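Local coordinates for photosystem II extrinsic protein V (PDB 1F1C) that binds one covalent heme c and probably stabilizes the oxygen-evolving complex as an extrinsic lumenal subunit of photosystem II, at residues Cys38-Gly42 against Val43-Asn47; Ile117-Gln120 against Pro121-Gly125. One frame throughout, in Å; residues are numbered along the deposited sequence.

Contact 1. Residues Cys38-Gly42 against Val43-Asn47; sequences CHALG and VTRTN. With HEC (heme c), chain C.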
loop_
_atom_site.group_PDB
_atom_site.type_symbol
_atom_site.label_atom_id
_atom_site.label_comp_id
_atom_site.label_asym_id
_atom_site.label_seq_id
_atom_site.Cartn_x
_atom_site.Cartn_y
_atom_site.Cartn_z
ATOM N N CYS A 38 7.612 -7.136 -4.276
ATOM C CA CYS A 38 7.247 -6.119 -5.245
ATOM C C CYS A 38 8.480 -5.515 -5.903
ATOM O O CYS A 38 8.362 -4.679 -6.805
ATOM C CB CYS A 38 6.452 -5.016 -4.555
ATOM S SG CYS A 38 5.112 -5.597 -3.457
ATOM N N HIS A 39 9.661 -5.942 -5.460
ATOM C CA HIS A 39 10.893 -5.395 -6.009
ATOM C C HIS A 39 11.950 -6.346 -6.536
ATOM O O HIS A 39 13.089 -5.926 -6.739
ATOM C CB HIS A 39 11.553 -4.495 -4.974
ATOM C CG HIS A 39 10.781 -3.254 -4.665
ATOM N ND1 HIS A 39 10.391 -2.361 -5.639
ATOM C CD2 HIS A 39 10.397 -2.711 -3.484
ATOM C CE1 HIS A 39 9.808 -1.320 -5.070
ATOM N NE2 HIS A 39 9.799 -1.504 -3.757
ATOM N N ALA A 40 11.613 -7.611 -6.747
ATOM C CA ALA A 40 12.617 -8.536 -7.259
ATOM C C ALA A 40 13.210 -7.927 -8.535
ATOM O O ALA A 40 12.482 -7.336 -9.350
ATOM C CB ALA A 40 11.985 -9.898 -7.564
ATOM N N LEU A 41 14.526 -8.049 -8.687
ATOM C CA LEU A 41 15.221 -7.519 -9.856
ATOM C C LEU A 41 15.238 -5.996 -9.908
ATOM O O LEU A 41 15.510 -5.406 -10.956
ATOM C CB LEU A 41 14.605 -8.070 -11.152
ATOM C CG LEU A 41 15.251 -9.359 -11.678
ATOM C CD1 LEU A 41 14.925 -10.519 -10.749
ATOM C CD2 LEU A 41 14.761 -9.640 -13.093
ATOM N N GLY A 42 14.954 -5.362 -8.775
ATOM C CA GLY A 42 14.972 -3.911 -8.716
ATOM C C GLY A 42 13.817 -3.234 -9.424
ATOM O O GLY A 42 13.894 -2.065 -9.799
ATOM N N VAL A 43 12.738 -3.974 -9.616
ATOM C CA VAL A 43 11.573 -3.413 -10.266
ATOM C C VAL A 43 10.562 -3.058 -9.185
ATOM O O VAL A 43 10.800 -3.282 -7.994
ATOM C CB VAL A 43 10.936 -4.431 -11.227
ATOM C CG1 VAL A 43 9.995 -5.360 -10.454
ATOM C CG2 VAL A 43 10.209 -3.693 -12.338
ATOM N N THR A 44 9.451 -2.467 -9.599
ATOM C CA THR A 44 8.379 -2.139 -8.682
ATOM C C THR A 44 7.172 -2.685 -9.419
ATOM O O THR A 44 6.660 -2.072 -10.358
ATOM C CB THR A 44 8.248 -0.623 -8.445
ATOM O OG1 THR A 44 9.368 -0.157 -7.671
ATOM C CG2 THR A 44 6.963 -0.325 -7.683
ATOM N N ARG A 45 6.753 -3.873 -9.001
ATOM C CA ARG A 45 5.653 -4.577 -9.624
ATOM C C ARG A 45 4.447 -3.749 -10.014
ATOM O O ARG A 45 4.022 -3.790 -11.167
ATOM C CB ARG A 45 5.200 -5.741 -8.740
ATOM C CG ARG A 45 5.718 -7.092 -9.203
ATOM C CD ARG A 45 5.151 -8.227 -8.358
ATOM N NE ARG A 45 5.467 -9.543 -8.913
ATOM C CZ ARG A 45 6.700 -10.019 -9.075
ATOM N NH1 ARG A 45 7.751 -9.289 -8.722
ATOM N NH2 ARG A 45 6.883 -11.228 -9.595
ATOM N N THR A 46 3.899 -2.996 -9.064
ATOM C CA THR A 46 2.715 -2.202 -9.334
ATOM C C THR A 46 2.976 -0.750 -9.706
ATOM O O THR A 46 2.053 0.054 -9.750
ATOM C CB THR A 46 1.756 -2.261 -8.141
ATOM O OG1 THR A 46 2.457 -1.875 -6.956
ATOM C CG2 THR A 46 1.213 -3.673 -7.975
ATOM N N ASN A 47 4.235 -0.406 -9.949
ATOM C CA ASN A 47 4.578 0.944 -10.367
ATOM C C ASN A 47 5.918 0.875 -11.058
ATOM O O ASN A 47 6.956 1.169 -10.471
ATOM C CB ASN A 47 4.659 1.917 -9.198
ATOM C CG ASN A 47 4.670 3.359 -9.667
ATOM O OD1 ASN A 47 5.161 3.657 -10.758
ATOM N ND2 ASN A 47 4.138 4.260 -8.854
HETATM FE FE HEC C . 8.906 -0.581 -2.020
HETATM C CHA HEC C . 8.822 2.315 -3.794
HETATM C CHB HEC C . 12.238 0.081 -1.167
HETATM C CHC HEC C . 9.050 -3.345 -0.035
HETATM C CHD HEC C . 5.874 -1.470 -3.226
HETATM N NA HEC C . 10.199 0.900 -2.340
HETATM C C1A HEC C . 9.990 2.028 -3.085
HETATM C C2A HEC C . 11.202 2.802 -3.142
HETATM C C3A HEC C . 12.141 2.191 -2.420
HETATM C C4A HEC C . 11.539 0.990 -1.959
HETATM C CMA HEC C . 13.492 2.726 -1.972
HETATM C CAA HEC C . 11.390 4.102 -3.849
HETATM C CBA HEC C . 11.750 3.764 -5.273
HETATM C CGA HEC C . 12.168 4.983 -6.043
HETATM O O1A HEC C . 12.102 6.090 -5.475
HETATM O O2A HEC C . 12.561 4.837 -7.214
HETATM N NB HEC C . 10.299 -1.424 -0.849
HETATM C C1B HEC C . 11.642 -1.035 -0.633
HETATM C C2B HEC C . 12.285 -1.861 0.335
HETATM C C3B HEC C . 11.351 -2.738 0.755
HETATM C C4B HEC C . 10.152 -2.515 -0.021
HETATM C CMB HEC C . 13.730 -1.803 0.801
HETATM C CAB HEC C . 11.524 -3.663 1.785
HETATM C CBB HEC C . 11.765 -3.257 3.112
HETATM N NC HEC C . 7.738 -2.087 -1.734
HETATM C C1C HEC C . 7.951 -3.165 -0.890
HETATM C C2C HEC C . 6.870 -4.090 -0.949
HETATM C C3C HEC C . 5.934 -3.559 -1.789
HETATM C C4C HEC C . 6.514 -2.320 -2.315
HETATM C CMC HEC C . 6.801 -5.453 -0.266
HETATM C CAC HEC C . 4.726 -4.198 -2.172
HETATM C CBC HEC C . 3.732 -4.558 -1.212
HETATM N ND HEC C . 7.593 0.273 -3.200
HETATM C C1D HEC C . 6.356 -0.207 -3.567
HETATM C C2D HEC C . 5.672 0.708 -4.415
HETATM C C3D HEC C . 6.497 1.763 -4.571
HETATM C C4D HEC C . 7.705 1.484 -3.842
HETATM C CMD HEC C . 4.361 0.438 -5.189
HETATM C CAD HEC C . 6.187 3.070 -5.308
HETATM C CBD HEC C . 5.502 4.097 -4.407
HETATM C CGD HEC C . 5.260 5.431 -5.106
HETATM O O1D HEC C . 6.232 6.141 -5.423
HETATM O O2D HEC C . 4.085 5.773 -5.347
#

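Contact 2. Residues Ile117-Gln120 against Pro121-Gly125; sequences ILLQ and PKVRG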
loop_
_atom_site.group_PDB
_atom_site.type_symbol
_atom_site.label_atom_id
_atom_site.label_comp_id
_atom_site.label_asym_id
_atom_site.label_seq_id
_atom_site.Cartn_x
_atom_site.Cartn_y
_atom_site.Cartn_z
ATOM N N ILE A 117 20.772 -2.678 -2.183
ATOM C CA ILE A 117 20.057 -2.037 -3.275
ATOM C C ILE A 117 21.009 -1.256 -4.177
ATOM O O ILE A 117 20.962 -1.405 -5.394
ATOM C CB ILE A 117 18.953 -1.076 -2.745
ATOM C CG1 ILE A 117 17.814 -1.892 -2.097
ATOM C CG2 ILE A 117 18.444 -0.187 -3.893
ATOM C CD1 ILE A 117 16.689 -1.053 -1.432
ATOM N N LEU A 118 21.876 -0.439 -3.577
ATOM C CA LEU A 118 22.828 0.380 -4.334
ATOM C C LEU A 118 23.916 -0.442 -5.019
ATOM O O LEU A 118 24.550 0.018 -5.974
ATOM C CB LEU A 118 23.495 1.420 -3.418
ATOM C CG LEU A 118 22.615 2.423 -2.659
ATOM C CD1 LEU A 118 23.502 3.238 -1.725
ATOM C CD2 LEU A 118 21.871 3.330 -3.623
ATOM N N LEU A 119 24.141 -1.656 -4.532
ATOM C CA LEU A 119 25.158 -2.514 -5.112
ATOM C C LEU A 119 24.722 -3.160 -6.425
ATOM O O LEU A 119 25.482 -3.178 -7.382
ATOM C CB LEU A 119 25.539 -3.619 -4.130
ATOM C CG LEU A 119 26.564 -4.640 -4.645
ATOM C CD1 LEU A 119 27.915 -3.976 -4.854
ATOM C CD2 LEU A 119 26.684 -5.773 -3.634
ATOM N N GLN A 120 23.493 -3.669 -6.466
ATOM C CA GLN A 120 22.987 -4.369 -7.635
ATOM C C GLN A 120 23.308 -3.794 -9.010
ATOM O O GLN A 120 23.842 -4.505 -9.858
ATOM C CB GLN A 120 21.495 -4.612 -7.463
ATOM C CG GLN A 120 21.226 -5.423 -6.215
ATOM C CD GLN A 120 22.215 -6.575 -6.059
ATOM O OE1 GLN A 120 22.188 -7.535 -6.818
ATOM N NE2 GLN A 120 23.100 -6.465 -5.082
ATOM N N PRO A 121 23.006 -2.509 -9.260
ATOM C CA PRO A 121 23.350 -2.020 -10.605
ATOM C C PRO A 121 24.863 -2.049 -10.891
ATOM O O PRO A 121 25.297 -2.188 -12.031
ATOM C CB PRO A 121 22.763 -0.611 -10.621
ATOM C CG PRO A 121 22.778 -0.203 -9.154
ATOM C CD PRO A 121 22.359 -1.462 -8.445
ATOM N N LYS A 122 25.677 -1.930 -9.850
ATOM C CA LYS A 122 27.129 -1.963 -10.037
ATOM C C LYS A 122 27.583 -3.350 -10.489
ATOM O O LYS A 122 28.636 -3.492 -11.109
ATOM C CB LYS A 122 27.859 -1.609 -8.728
ATOM C CG LYS A 122 27.613 -0.194 -8.200
ATOM C CD LYS A 122 28.348 0.032 -6.881
ATOM C CE LYS A 122 28.273 1.485 -6.433
ATOM N NZ LYS A 122 28.837 2.396 -7.475
ATOM N N VAL A 123 26.788 -4.369 -10.175
ATOM C CA VAL A 123 27.138 -5.740 -10.544
ATOM C C VAL A 123 26.196 -6.378 -11.574
ATOM O O VAL A 123 26.594 -7.265 -12.322
ATOM C CB VAL A 123 27.234 -6.658 -9.278
ATOM C CG1 VAL A 123 28.514 -6.357 -8.508
ATOM C CG2 VAL A 123 26.046 -6.423 -8.366
ATOM N N ARG A 124 24.954 -5.922 -11.639
ATOM C CA ARG A 124 24.027 -6.503 -12.606
ATOM C C ARG A 124 23.733 -5.571 -13.757
ATOM O O ARG A 124 22.935 -5.903 -14.644
ATOM C CB ARG A 124 22.709 -6.871 -11.936
ATOM C CG ARG A 124 22.797 -8.098 -11.085
ATOM C CD ARG A 124 21.511 -8.310 -10.343
ATOM N NE ARG A 124 21.631 -9.407 -9.401
ATOM C CZ ARG A 124 20.779 -9.643 -8.406
ATOM N NH1 ARG A 124 19.728 -8.848 -8.215
ATOM N NH2 ARG A 124 20.985 -10.683 -7.592
ATOM N N GLY A 125 24.360 -4.399 -13.728
ATOM C CA GLY A 125 24.139 -3.418 -14.774
ATOM C C GLY A 125 22.667 -3.074 -14.943
ATOM O O GLY A 125 21.976 -2.772 -13.981
#

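Contact 1. Residues Cys38-Gly42 against Val43-Asn47
CG of His39 and OG1 of Thr44 are both anti to their own carbonyl carbons, chi1 -67° and -70°, and the two side chains run side by side, pointing the same way. The imidazole is used at both nitrogens. NE2 of His39 binds the heme iron at 2.2 Å, while ND1 of His39 donates to the backbone O of Val43 at 2.6 Å, the acceptor lying almost in the ring plane. Held at iron and carbonyl together, the ring has little freedom to rotate, and the bond to the carbonyl would probably make the imidazole a stronger electron donor to the metal. Thr44 directs OG1 to the same ring edge, but its hydrogen bond goes to Val50 O; the other branch of Thr44, CG2, rests 3.7 Å from C2D of the heme. Cys38 ties the chain down beside the histidine by the thioether from its SG to CAC of the heme, 1.9 Å long. O of Cys38 accepts from N of Arg45 at 2.8 Å, and the loop returns past the cysteine, with CB of Arg45 4.4 Å from CB of Cys38. Between these anchors the turn is drawn in by Gly42 N bonding His39 O and, weakly, by Val43 N to Ala40 O; Gly42 has positive phi, which suits a glycine. The second axial ligand, His90, completes the iron site. Cys38 and His39 end the CXXCH heme-attachment motif of c-type cytochromes, opened by Cys35 with the other thioether, and the following loop supplies the carbonyl that steadies the axial histidine.

Contact 2. Residues Ile117-Gln120 against Pro121-Gly125
A proline kink in the C-terminal helix 107-124 sets the arrangement here, with Gln120 and Arg124 one turn apart on the helix. Pro121 has no N-H to offer, and its ring carbon CD stands 3.4 Å from the carbonyl O of Ile117, in the place a helical hydrogen bond would take. Lys122 N reaches Leu119 O only weakly, and Val123 N makes a second weak bond to the same oxygen. The i to i-4 pattern resumes with Arg124 N on Gln120 O, nearly in line with the carbonyl bond; Val123 N, three residues on from Gln120, shares that O of Gln120 at 3.0 Å from above the carbonyl plane. The helix thus bends at its last turns and stops before Gly125, which leaves helical geometry with positive phi. The Gln120 chain folds back at chi2 (-43°), placing OE1 of Gln120 over the centre of one face of the Arg124 guanidinium, 3.0 Å from CZ of Arg124. This is an electrostatic contact without a hydrogen bond, and the amide and guanidinium planes stand 76° apart. NE2 of Gln120 is held by Tyr116 O one turn back, which fixes the amide's rotation. A leucine in place of Arg124 is likely to leave the Gln120 carboxamide oxygen without the positive face that now covers it. On another side of the helix, CG of Leu119 packs 4.2 Å from CG2 of Val123. Leu119 also touches Phe8 and Ile24, while Trp128 of the C-terminal tail lies against Gln120 and Pro121.

How the contacts relate
From the N terminus the chain forms the two-stranded antiparallel sheet 7-9/16-18, then helix 21-34, and passes through helix 36-39 into contact 1, where residues 38-47 close a tight loop on the heme-binding segment. It then runs through helices 54-58 and 67-75, passes His90 and reaches helix 107-124, whose last turns form contact 2. The contacts follow in series, neither nesting nor crossing; the centres of contacts 1 and 2 lie about 15 Å apart. Heme connects them: contact 1 holds it covalently and through iron, while Ile117 of contact 2 lines its pocket. The tail returns to both, Gly129 bonding Leu41 and Trp128 packing on Pro121.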